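Local coordinates for protein ATPase BagA (Mycobacterium tuberculosis H37Rv, PDB 6BS3) that forms one subunit of the heterodimeric BagAB ATPase, whose ATP hydrolysis is required for resistance to nitric oxide and to elevated glycerol, at residues V21-V26 with I159-P164; L41-A46 with G86-L91; A205-T210 with I234-V239. All blocks are in the same frame, centred on the assembly; numbering follows the deposited sequence.

Interaction 1: V21-V26 with I159-P164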
loop_
_atom_site.group_PDB
_atom_site.type_symbol
_atom_site.label_atom_id
_atom_site.label_comp_id
_atom_site.label_asym_id
_atom_site.label_seq_id
_atom_site.Cartn_x
_atom_site.Cartn_y
_atom_site.Cartn_z
ATOM N N VAL A 21 28.842 3.460 2.531
ATOM C CA VAL A 21 27.695 3.080 3.373
ATOM C C VAL A 21 27.638 1.536 3.523
ATOM O O VAL A 21 27.698 0.811 2.524
ATOM C CB VAL A 21 26.353 3.664 2.818
ATOM C CG1 VAL A 21 25.135 3.039 3.496
ATOM C CG2 VAL A 21 26.309 5.182 2.944
ATOM N N ARG A 22 27.492 1.059 4.777
ATOM C CA ARG A 22 27.376 -0.360 5.141
ATOM C C ARG A 22 25.916 -0.744 5.371
ATOM O O ARG A 22 25.569 -1.921 5.239
ATOM C CB ARG A 22 28.154 -0.652 6.437
ATOM C CG ARG A 22 29.657 -0.293 6.428
ATOM C CD ARG A 22 30.664 -1.398 6.049
ATOM N NE ARG A 22 30.203 -2.785 6.212
ATOM C CZ ARG A 22 29.936 -3.357 7.379
ATOM N NH1 ARG A 22 30.054 -2.666 8.508
ATOM N NH2 ARG A 22 29.495 -4.608 7.426
ATOM N N LEU A 23 25.066 0.227 5.773
ATOM C CA LEU A 23 23.648 -0.023 6.054
ATOM C C LEU A 23 22.741 0.793 5.163
ATOM O O LEU A 23 22.659 2.006 5.329
ATOM C CB LEU A 23 23.308 0.204 7.554
ATOM C CG LEU A 23 21.812 0.145 7.945
ATOM C CD1 LEU A 23 21.214 -1.235 7.678
ATOM C CD2 LEU A 23 21.593 0.616 9.385
ATOM N N HIS A 24 22.021 0.112 4.253
ATOM C CA HIS A 24 21.091 0.762 3.322
ATOM C C HIS A 24 19.668 0.475 3.725
ATOM O O HIS A 24 19.283 -0.687 3.801
ATOM C CB HIS A 24 21.320 0.317 1.863
ATOM C CG HIS A 24 22.675 0.675 1.339
ATOM N ND1 HIS A 24 22.897 1.858 0.645
ATOM C CD2 HIS A 24 23.838 -0.008 1.420
ATOM C CE1 HIS A 24 24.183 1.860 0.341
ATOM N NE2 HIS A 24 24.788 0.760 0.789
ATOM N N LEU A 25 18.885 1.526 3.997
ATOM C CA LEU A 25 17.494 1.325 4.382
ATOM C C LEU A 25 16.618 1.767 3.219
ATOM O O LEU A 25 16.753 2.892 2.748
ATOM C CB LEU A 25 17.157 2.084 5.686
ATOM C CG LEU A 25 17.921 1.688 6.949
ATOM C CD1 LEU A 25 18.109 2.893 7.865
ATOM C CD2 LEU A 25 17.163 0.628 7.735
ATOM N N VAL A 26 15.774 0.864 2.716
ATOM C CA VAL A 26 14.903 1.119 1.562
ATOM C C VAL A 26 13.465 1.305 2.018
ATOM O O VAL A 26 12.783 0.345 2.421
ATOM C CB VAL A 26 15.056 0.055 0.418
ATOM C CG1 VAL A 26 14.227 0.438 -0.804
ATOM C CG2 VAL A 26 16.525 -0.135 0.024
ATOM N N ILE A 159 24.616 -4.266 4.090
ATOM C CA ILE A 159 23.323 -4.747 4.574
ATOM C C ILE A 159 22.266 -3.884 3.890
ATOM O O ILE A 159 22.342 -2.652 3.931
ATOM C CB ILE A 159 23.185 -4.656 6.131
ATOM C CG1 ILE A 159 24.412 -5.275 6.889
ATOM C CG2 ILE A 159 21.837 -5.227 6.629
ATOM C CD1 ILE A 159 24.644 -6.713 6.801
ATOM N N VAL A 160 21.292 -4.531 3.254
ATOM C CA VAL A 160 20.188 -3.828 2.602
ATOM C C VAL A 160 18.910 -4.221 3.338
ATOM O O VAL A 160 18.595 -5.405 3.459
ATOM C CB VAL A 160 20.105 -4.037 1.057
ATOM C CG1 VAL A 160 18.962 -3.209 0.454
ATOM C CG2 VAL A 160 21.449 -3.699 0.372
ATOM N N VAL A 161 18.230 -3.229 3.903
ATOM C CA VAL A 161 16.995 -3.468 4.623
ATOM C C VAL A 161 15.806 -3.034 3.766
ATOM O O VAL A 161 15.754 -1.884 3.303
ATOM C CB VAL A 161 16.990 -2.832 6.053
ATOM C CG1 VAL A 161 15.712 -3.169 6.818
ATOM C CG2 VAL A 161 18.212 -3.274 6.853
ATOM N N ASP A 162 14.877 -3.996 3.511
ATOM C CA ASP A 162 13.571 -3.785 2.899
ATOM C C ASP A 162 12.818 -3.299 4.166
ATOM O O ASP A 162 12.409 -4.087 5.019
ATOM C CB ASP A 162 13.044 -5.109 2.333
ATOM C CG ASP A 162 11.611 -5.170 1.835
ATOM O OD1 ASP A 162 10.925 -4.128 1.842
ATOM O OD2 ASP A 162 11.171 -6.264 1.461
ATOM N N ALA A 163 12.815 -1.977 4.351
ATOM C CA ALA A 163 12.354 -1.296 5.562
ATOM C C ALA A 163 10.832 -1.029 5.643
ATOM O O ALA A 163 10.151 -1.090 4.621
ATOM C CB ALA A 163 13.138 0.013 5.712
ATOM N N PRO A 164 10.288 -0.657 6.829
ATOM C CA PRO A 164 8.880 -0.257 6.894
ATOM C C PRO A 164 8.554 0.931 5.936
ATOM O O PRO A 164 9.469 1.645 5.488
ATOM C CB PRO A 164 8.709 0.126 8.375
ATOM C CG PRO A 164 9.748 -0.630 9.090
ATOM C CD PRO A 164 10.916 -0.512 8.161
#
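Leu23 lays its CD1 methyl against CG2 of Val161, 3.7 Å away, two residues further along the partner strand than its own bridge partner, Ile159. CG is anti to the backbone N (chi1 173°), and chi2 of 63° then places CD1 against the valine, the two side chains meeting at a slant. Leu25 instead runs beside Val161, pointing the same way, with its CD2 3.9 Å from Val161 CB. Leu23, Leu25, Ile159 and Val161 thus make one apolar face, partly covered by helix 130-146 through Ile141; branched aliphatic residues suit it because they fill space without needing polar partners. Strands 23-26 and 159-162 pair in parallel. His24 is the pivot, its N bonding Ile159 O at 2.8 Å and its O accepting Val161 N at 2.8 Å in an almost straight bond (175°). These are inner strands of the P-loop NTPase core of an ArsA-type ATPase, and strand 23-28 leads into the Walker A loop. On the opposite face Val26 CG2 touches Val160 CG1 at 3.9 Å, under helix 34-46. There the His24 ring has Val21 CG1 over one face and Ile159 O at its edge, its ND1 hydrogen-bonded to His207 NE2 on the next strand. At the C-terminal end Ala163 N reaches Val26 O at 3.0 Å, tilted from the carbonyl plane; the small CB of Ala163 fits 3.3 Å from the same oxygen. Asp162 turns its carboxylate to the nucleotide site: OD2 bonds the hydroxyl of the ATP-binding Ser35, and the bound magnesium ion lies about 4 Å from the nearest side-chain atom.

Interaction 2: L41-A46 with G86-L91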
loop_
_atom_site.group_PDB
_atom_site.type_symbol
_atom_site.label_atom_id
_atom_site.label_comp_id
_atom_site.label_asym_id
_atom_site.label_seq_id
_atom_site.Cartn_x
_atom_site.Cartn_y
_atom_site.Cartn_z
ATOM N N LEU A 41 19.013 -3.716 -5.391
ATOM C CA LEU A 41 20.104 -2.973 -4.782
ATOM C C LEU A 41 21.131 -3.949 -4.182
ATOM O O LEU A 41 22.333 -3.776 -4.393
ATOM C CB LEU A 41 19.589 -1.948 -3.728
ATOM C CG LEU A 41 20.689 -1.164 -2.942
ATOM C CD1 LEU A 41 21.650 -0.447 -3.885
ATOM C CD2 LEU A 41 20.081 -0.221 -1.906
ATOM N N ALA A 42 20.652 -4.978 -3.468
ATOM C CA ALA A 42 21.477 -6.031 -2.846
ATOM C C ALA A 42 22.309 -6.738 -3.904
ATOM O O ALA A 42 23.502 -6.934 -3.688
ATOM C CB ALA A 42 20.596 -7.035 -2.091
ATOM N N LEU A 43 21.688 -7.074 -5.069
ATOM C CA LEU A 43 22.355 -7.709 -6.216
ATOM C C LEU A 43 23.436 -6.812 -6.766
ATOM O O LEU A 43 24.518 -7.300 -7.085
ATOM C CB LEU A 43 21.366 -8.100 -7.350
ATOM C CG LEU A 43 20.412 -9.288 -7.070
ATOM C CD1 LEU A 43 19.268 -9.338 -8.098
ATOM C CD2 LEU A 43 21.173 -10.636 -7.057
ATOM N N THR A 44 23.157 -5.497 -6.854
ATOM C CA THR A 44 24.094 -4.502 -7.387
ATOM C C THR A 44 25.336 -4.381 -6.492
ATOM O O THR A 44 26.438 -4.343 -7.004
ATOM C CB THR A 44 23.402 -3.128 -7.597
ATOM O OG1 THR A 44 22.207 -3.296 -8.353
ATOM C CG2 THR A 44 24.289 -2.146 -8.307
ATOM N N LEU A 45 25.142 -4.323 -5.171
ATOM C CA LEU A 45 26.215 -4.166 -4.206
ATOM C C LEU A 45 27.027 -5.432 -4.002
ATOM O O LEU A 45 28.179 -5.328 -3.593
ATOM C CB LEU A 45 25.669 -3.609 -2.873
ATOM C CG LEU A 45 24.993 -2.206 -2.941
ATOM C CD1 LEU A 45 24.443 -1.823 -1.617
ATOM C CD2 LEU A 45 25.974 -1.119 -3.447
ATOM N N ALA A 46 26.449 -6.624 -4.293
ATOM C CA ALA A 46 27.160 -7.903 -4.166
ATOM C C ALA A 46 28.054 -8.221 -5.348
ATOM O O ALA A 46 28.994 -8.992 -5.181
ATOM C CB ALA A 46 26.192 -9.046 -3.919
ATOM N N GLY A 86 29.653 -12.790 -6.686
ATOM C CA GLY A 86 29.058 -12.109 -5.558
ATOM C C GLY A 86 27.965 -12.961 -4.950
ATOM O O GLY A 86 27.457 -13.886 -5.587
ATOM N N GLN A 87 27.577 -12.634 -3.730
ATOM C CA GLN A 87 26.572 -13.391 -3.023
ATOM C C GLN A 87 25.615 -12.507 -2.254
ATOM O O GLN A 87 26.025 -11.590 -1.544
ATOM C CB GLN A 87 27.279 -14.375 -2.083
ATOM C CG GLN A 87 26.390 -15.125 -1.112
ATOM C CD GLN A 87 27.180 -16.163 -0.368
ATOM O OE1 GLN A 87 28.128 -16.745 -0.889
ATOM N NE2 GLN A 87 26.794 -16.432 0.860
ATOM N N VAL A 88 24.329 -12.827 -2.374
ATOM C CA VAL A 88 23.270 -12.188 -1.614
ATOM C C VAL A 88 22.662 -13.227 -0.655
ATOM O O VAL A 88 22.138 -14.242 -1.097
ATOM C CB VAL A 88 22.195 -11.492 -2.491
ATOM C CG1 VAL A 88 21.105 -10.869 -1.622
ATOM C CG2 VAL A 88 22.827 -10.444 -3.408
ATOM N N ASN A 89 22.759 -12.959 0.651
ATOM C CA ASN A 89 22.142 -13.748 1.715
ATOM C C ASN A 89 20.826 -13.082 2.105
ATOM O O ASN A 89 20.701 -11.863 1.977
ATOM C CB ASN A 89 23.052 -13.830 2.942
ATOM C CG ASN A 89 24.125 -14.868 2.856
ATOM O OD1 ASN A 89 24.300 -15.512 1.834
ATOM N ND2 ASN A 89 24.866 -15.059 3.944
ATOM N N ALA A 90 19.854 -13.870 2.610
ATOM C CA ALA A 90 18.556 -13.345 3.039
ATOM C C ALA A 90 18.318 -13.549 4.515
ATOM O O ALA A 90 18.618 -14.619 5.048
ATOM C CB ALA A 90 17.417 -13.991 2.237
ATOM N N LEU A 91 17.748 -12.546 5.175
ATOM C CA LEU A 91 17.345 -12.692 6.570
ATOM C C LEU A 91 15.906 -12.194 6.803
ATOM O O LEU A 91 15.671 -10.992 6.868
ATOM C CB LEU A 91 18.334 -12.110 7.609
ATOM C CG LEU A 91 17.892 -12.311 9.100
ATOM C CD1 LEU A 91 17.922 -13.809 9.545
ATOM C CD2 LEU A 91 18.707 -11.438 10.036
#
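Val88 pushes both of its methyls against helix 41-46, and the tight part of the contact gathers around them. CG2 sits 3.7 Å from Ala46 CB and 3.6 Å from the carbonyl O of Ala42, while CG1 meets Ala42 CB at 3.9 Å. The valine's CG1 is anti to its backbone N (chi1 179°), which sets CG2 beside that N and over the last helical turn. Alanines at 42 and 46, one turn apart, present only a methyl each, so the strand can come close: the two axes approach to 7.4 Å. Leu43 adds CD2 from the flank, crossing Val88 at about a right angle, 4.0 Å from CG2, although its CB starts out pointing away from the strand. Closer still is the backbone contact at the helix end, where Gly86 CA lies 3.1 Å from Ala46 O in a CA-H...O contact; the absence of a side chain on Gly86 lets the oxygen approach so closely. The looser side begins with Gln87, partly exposed, whose CB points away from the helix. Its amide NE2 donates instead to OD1 of the buried Asn89 at 2.8 Å, along its own strand, and Asn89 ND2 is bonded to Tyr156 OH. Past Val88 the strand diverges from the helix, which is the one that follows the P-loop. With methyls and backbone atoms doing all the touching, the contact depends on close fit rather than directional bonding, while the amides remain paired on the strand's other side.

Interaction 3: A205-T210 with I234-V239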
loop_
_atom_site.group_PDB
_atom_site.type_symbol
_atom_site.label_atom_id
_atom_site.label_comp_id
_atom_site.label_asym_id
_atom_site.label_seq_id
_atom_site.Cartn_x
_atom_site.Cartn_y
_atom_site.Cartn_z
ATOM N N ALA A 205 22.462 5.088 5.204
ATOM C CA ALA A 205 21.744 5.894 4.203
ATOM C C ALA A 205 20.346 5.333 4.052
ATOM O O ALA A 205 20.172 4.122 3.964
ATOM C CB ALA A 205 22.457 5.884 2.849
ATOM N N ILE A 206 19.353 6.223 4.017
ATOM C CA ILE A 206 17.939 5.889 3.820
ATOM C C ILE A 206 17.560 6.302 2.389
ATOM O O ILE A 206 17.650 7.481 2.047
ATOM C CB ILE A 206 17.021 6.555 4.882
ATOM C CG1 ILE A 206 17.404 6.105 6.310
ATOM C CG2 ILE A 206 15.530 6.278 4.599
ATOM C CD1 ILE A 206 17.375 7.152 7.363
ATOM N N HIS A 207 17.167 5.316 1.566
ATOM C CA HIS A 207 16.721 5.492 0.188
ATOM C C HIS A 207 15.194 5.450 0.186
ATOM O O HIS A 207 14.584 4.687 0.934
ATOM C CB HIS A 207 17.318 4.418 -0.757
ATOM C CG HIS A 207 18.798 4.267 -0.619
ATOM N ND1 HIS A 207 19.667 5.282 -1.000
ATOM C CD2 HIS A 207 19.514 3.253 -0.082
ATOM C CE1 HIS A 207 20.877 4.846 -0.688
ATOM N NE2 HIS A 207 20.835 3.622 -0.151
ATOM N N LEU A 208 14.587 6.311 -0.619
ATOM C CA LEU A 208 13.139 6.454 -0.665
ATOM C C LEU A 208 12.621 6.171 -2.048
ATOM O O LEU A 208 12.864 6.920 -2.990
ATOM C CB LEU A 208 12.707 7.853 -0.178
ATOM C CG LEU A 208 13.166 8.227 1.228
ATOM C CD1 LEU A 208 14.453 9.053 1.194
ATOM C CD2 LEU A 208 12.064 8.912 1.990
ATOM N N VAL A 209 11.931 5.053 -2.164
ATOM C CA VAL A 209 11.294 4.631 -3.401
ATOM C C VAL A 209 9.988 5.416 -3.552
ATOM O O VAL A 209 9.232 5.562 -2.602
ATOM C CB VAL A 209 11.058 3.095 -3.425
ATOM C CG1 VAL A 209 10.316 2.663 -4.692
ATOM C CG2 VAL A 209 12.381 2.352 -3.304
ATOM N N THR A 210 9.744 5.916 -4.759
ATOM C CA THR A 210 8.525 6.632 -5.109
ATOM C C THR A 210 8.066 6.264 -6.514
ATOM O O THR A 210 8.859 5.783 -7.325
ATOM C CB THR A 210 8.701 8.171 -4.903
ATOM O OG1 THR A 210 7.411 8.780 -4.943
ATOM C CG2 THR A 210 9.623 8.830 -5.949
ATOM N N ILE A 234 19.979 10.766 4.599
ATOM C CA ILE A 234 19.224 10.492 3.383
ATOM C C ILE A 234 20.236 10.059 2.310
ATOM O O ILE A 234 21.319 10.634 2.203
ATOM C CB ILE A 234 18.364 11.727 2.950
ATOM C CG1 ILE A 234 17.410 12.229 4.091
ATOM C CG2 ILE A 234 17.594 11.505 1.629
ATOM C CD1 ILE A 234 16.533 11.173 4.767
ATOM N N GLY A 235 19.883 9.022 1.567
ATOM C CA GLY A 235 20.694 8.498 0.482
ATOM C C GLY A 235 20.205 9.012 -0.853
ATOM O O GLY A 235 20.594 10.096 -1.272
ATOM N N SER A 236 19.320 8.268 -1.507
ATOM C CA SER A 236 18.784 8.645 -2.816
ATOM C C SER A 236 17.264 8.558 -2.862
ATOM O O SER A 236 16.658 7.784 -2.123
ATOM C CB SER A 236 19.336 7.702 -3.890
ATOM O OG SER A 236 20.698 7.932 -4.216
ATOM N N VAL A 237 16.651 9.300 -3.784
ATOM C CA VAL A 237 15.228 9.140 -4.094
ATOM C C VAL A 237 15.242 8.235 -5.351
ATOM O O VAL A 237 15.949 8.536 -6.306
ATOM C CB VAL A 237 14.453 10.469 -4.312
ATOM C CG1 VAL A 237 13.072 10.210 -4.931
ATOM C CG2 VAL A 237 14.311 11.234 -3.008
ATOM N N ILE A 238 14.544 7.093 -5.305
ATOM C CA ILE A 238 14.495 6.153 -6.415
ATOM C C ILE A 238 13.122 6.210 -7.049
ATOM O O ILE A 238 12.141 5.771 -6.440
ATOM C CB ILE A 238 14.921 4.715 -5.992
ATOM C CG1 ILE A 238 16.287 4.728 -5.259
ATOM C CG2 ILE A 238 14.907 3.747 -7.201
ATOM C CD1 ILE A 238 16.801 3.326 -4.605
ATOM N N VAL A 239 13.048 6.780 -8.265
ATOM C CA VAL A 239 11.802 6.897 -9.025
ATOM C C VAL A 239 11.621 5.623 -9.823
ATOM O O VAL A 239 12.305 5.412 -10.819
ATOM C CB VAL A 239 11.670 8.191 -9.892
ATOM C CG1 VAL A 239 10.341 8.203 -10.656
ATOM C CG2 VAL A 239 11.797 9.454 -9.041
#
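Two parallel strands, 205-210 and 234-239, pair here between inner strands toward the 312-316 side of the central sheet, their register broken by a beta bulge. The pairing begins with Ile206 opposite Ile234 but resumes with Leu208 opposite Val237, one extra residue having been taken up on the second strand. His207 fills the irregularity: its ND1 accepts the backbone N-H of Ser236 at 3.0 Å, a bent bond (137°) with the donor tilted slightly from the ring plane. With ND1 used as the acceptor, the ring's NE2 bonds ND1 of His24 on strand 23-28, so the imidazole is bonded to both strands flanking its own. Gly235 passes close by, with CA 3.8 Å from His207 CE1; having no CB, it fits against the ring, and glycine also allows the unusual backbone of the bulge (phi/psi -99/-92°). Gly235 N gives its hydrogen to Ile206 O at 2.8 Å, from well above the carbonyl plane. Beyond the bulge the ladder is regular, Leu208 N bonding Ser236 O and Leu208 O taking Ile238 N. The strands, together with helix 214-229, form a beta-alpha-beta unit of the P-loop NTPase fold, and the helix covers the face that carries Ile234 and Thr210. On that face Leu208 CD1 slants over Ile234 CG2 at 4.0 Å. Thr210 brings its CG2 3.8 Å from Val239 CG2, the side chains side by side, and 3.9 Å from Val237 CG1; threonine suits this place because the methyl packs while OG1 is hydrogen-bonded to a residue adjoining the segments. The other face has Ile238, whose CD1 touches His207 CB at 4.0 Å, and Val209, its side chain close to those of the ATP-binding Gly33 and Asn240.

How the interactions relate
All three contacts are buried and reach the same sheet. Interactions 1 and 3 are strand pairings, interaction 1 in the middle of the sheet and interaction 3 nearer the 312-316 edge, joined because strands 23-28 and 204-210 are themselves neighbours: Leu25 O probably bonds His207 N, and Val26 packs on Val209. Both carry backbone ladders and run up to the nucleotide site, but interaction 1 is regular, whereas interaction 3 is bulged and borrows an imidazole as acceptor. Interaction 2 joins a helix to a strand by methyl packing, the side chain of Leu43 about 12 Å from the ADP at nearest atoms. The helix ties it to interaction 1, Leu41 and Leu45 packing on His24.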